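PDB 6ZHK: adenosylmethionine-8-amino-7-oxononanoate aminotransferase from Methanocaldococcus jannaschii, which probably transfers an amino group from S-adenosylmethionine to 7-keto-8-aminopelargonic acid, a pyridoxal-phosphate-dependent step in biotin biosynthesis. Local coordinates for residues Asp295-Leu299 / Ala311-Thr316. Sequence-based numbering, arbitrary orientation.
Sequences DILCL and AATLTT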
loop_
_atom_site.group_PDB
_atom_site.type_symbol
_atom_site.label_atom_id
_atom_site.label_comp_id
_atom_site.label_asym_id
_atom_site.label_seq_id
_atom_site.Cartn_x
_atom_site.Cartn_y
_atom_site.Cartn_z
ATOM N N ASP A 295 11.516 17.718 -7.847
ATOM C CA ASP A 295 10.482 17.617 -8.855
ATOM C C ASP A 295 9.327 16.774 -8.366
ATOM O O ASP A 295 8.177 17.008 -8.744
ATOM C CB ASP A 295 11.041 16.943 -10.116
ATOM C CG ASP A 295 12.170 17.780 -10.664
ATOM O OD1 ASP A 295 11.833 18.847 -11.246
ATOM O OD2 ASP A 295 13.344 17.413 -10.427
ATOM N N ILE A 296 9.635 15.832 -7.498
ATOM C CA ILE A 296 8.597 14.967 -6.958
ATOM C C ILE A 296 8.905 14.795 -5.472
ATOM O O ILE A 296 10.034 14.573 -5.113
ATOM C CB ILE A 296 8.587 13.585 -7.644
ATOM C CG1 ILE A 296 8.517 13.672 -9.170
ATOM C CG2 ILE A 296 7.495 12.699 -7.069
ATOM C CD1 ILE A 296 8.314 12.277 -9.822
ATOM N N LEU A 297 7.887 14.925 -4.631
ATOM C CA LEU A 297 7.931 14.855 -3.172
ATOM C C LEU A 297 7.020 13.694 -2.754
ATOM O O LEU A 297 5.848 13.719 -3.101
ATOM C CB LEU A 297 7.389 16.171 -2.593
ATOM C CG LEU A 297 7.234 16.187 -1.044
ATOM C CD1 LEU A 297 8.625 16.014 -0.410
ATOM C CD2 LEU A 297 6.545 17.473 -0.582
ATOM N N CYS A 298 7.538 12.758 -1.922
ATOM C CA CYS A 298 6.738 11.655 -1.414
ATOM C C CYS A 298 6.432 11.902 0.069
ATOM O O CYS A 298 7.325 12.261 0.807
ATOM C CB CYS A 298 7.482 10.339 -1.531
ATOM S SG CYS A 298 7.864 10.024 -3.283
ATOM N N LEU A 299 5.161 11.737 0.477
ATOM C CA LEU A 299 4.699 11.941 1.858
ATOM C C LEU A 299 3.932 10.710 2.339
ATOM O O LEU A 299 3.415 9.930 1.558
ATOM C CB LEU A 299 3.748 13.127 1.884
ATOM C CG LEU A 299 4.328 14.444 1.351
ATOM C CD1 LEU A 299 3.278 15.546 1.347
ATOM C CD2 LEU A 299 5.520 14.844 2.214
ATOM N N ALA A 311 -0.795 8.016 1.871
ATOM C CA ALA A 311 0.421 8.596 1.342
ATOM C C ALA A 311 0.083 9.461 0.128
ATOM O O ALA A 311 -1.038 9.433 -0.385
ATOM C CB ALA A 311 1.412 7.520 1.065
ATOM N N ALA A 312 1.036 10.319 -0.266
ATOM C CA ALA A 312 0.842 11.154 -1.456
ATOM C C ALA A 312 2.158 11.350 -2.200
ATOM O O ALA A 312 3.244 11.407 -1.587
ATOM C CB ALA A 312 0.327 12.514 -0.991
ATOM N N THR A 313 2.067 11.440 -3.532
ATOM C CA THR A 313 3.228 11.810 -4.323
ATOM C C THR A 313 2.880 13.131 -5.009
ATOM O O THR A 313 1.930 13.209 -5.766
ATOM C CB THR A 313 3.465 10.722 -5.396
ATOM O OG1 THR A 313 3.560 9.454 -4.722
ATOM C CG2 THR A 313 4.706 10.998 -6.217
ATOM N N LEU A 314 3.620 14.183 -4.695
ATOM C CA LEU A 314 3.330 15.470 -5.289
ATOM C C LEU A 314 4.360 15.760 -6.399
ATOM O O LEU A 314 5.544 15.479 -6.229
ATOM C CB LEU A 314 3.469 16.528 -4.170
ATOM C CG LEU A 314 2.169 16.805 -3.442
ATOM C CD1 LEU A 314 1.711 15.617 -2.577
ATOM C CD2 LEU A 314 2.166 18.165 -2.748
ATOM N N THR A 315 3.918 16.387 -7.502
ATOM C CA THR A 315 4.798 16.678 -8.634
ATOM C C THR A 315 4.534 18.109 -9.150
ATOM O O THR A 315 3.571 18.788 -8.730
ATOM C CB THR A 315 4.609 15.698 -9.811
ATOM O OG1 THR A 315 3.405 16.066 -10.480
ATOM C CG2 THR A 315 4.378 14.262 -9.388
ATOM N N THR A 316 5.429 18.527 -10.041
ATOM C CA THR A 316 5.389 19.767 -10.794
ATOM C C THR A 316 4.381 19.605 -11.917
ATOM O O THR A 316 4.018 18.478 -12.247
ATOM C CB THR A 316 6.762 20.086 -11.384
ATOM O OG1 THR A 316 7.067 18.993 -12.267
ATOM C CG2 THR A 316 7.802 20.249 -10.295
HETATM O O HOH W 1 9.619 19.094 -12.984
#
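Leu297 N donates to Leu314 O at 2.9 Å and Leu314 N returns to Leu297 O at 2.8 Å, each N-H lying in the plane of the partner's carbonyl. At the next hydrogen-bonded pair, Leu299 N points almost straight down the carbonyl of Ala312, whereas Ala312 N sits above the plane of the Leu299 carbonyl, 46° out of it. These antiparallel strands carry Ile296, Cys298, Thr313 and Thr315 on the face covered by helix 122-140. There the methyls Ile296 CG2 and Thr313 CG2 press together at 3.4 Å, while Thr313 OG1 turns to Ala125 O. With its CG2 anti to the carbonyl carbon, Thr315 lies alongside Ile296, and its OG1 donates to Thr316 O at 3.1 Å. Were Thr315 replaced by an alanine, that carbonyl would probably lose this donor and a gap open beside Ile296 and Trp22 of the second subunit. On the other face Leu299 CD1 meets Leu314 CD1 at 4.2 Å; the Leu314 side chain lies about 5 Å from the magnesium ion. Asp295 OD2 accepts from Phe265 N, and a water bridges its OD1 to OG1 of Thr316, the N-cap residue of helix 317-321, which also bonds Ile319 N. In this fold-type I aminotransferase sheet, regular backbone bonds fix the register, and mostly apolar side chains fill both faces.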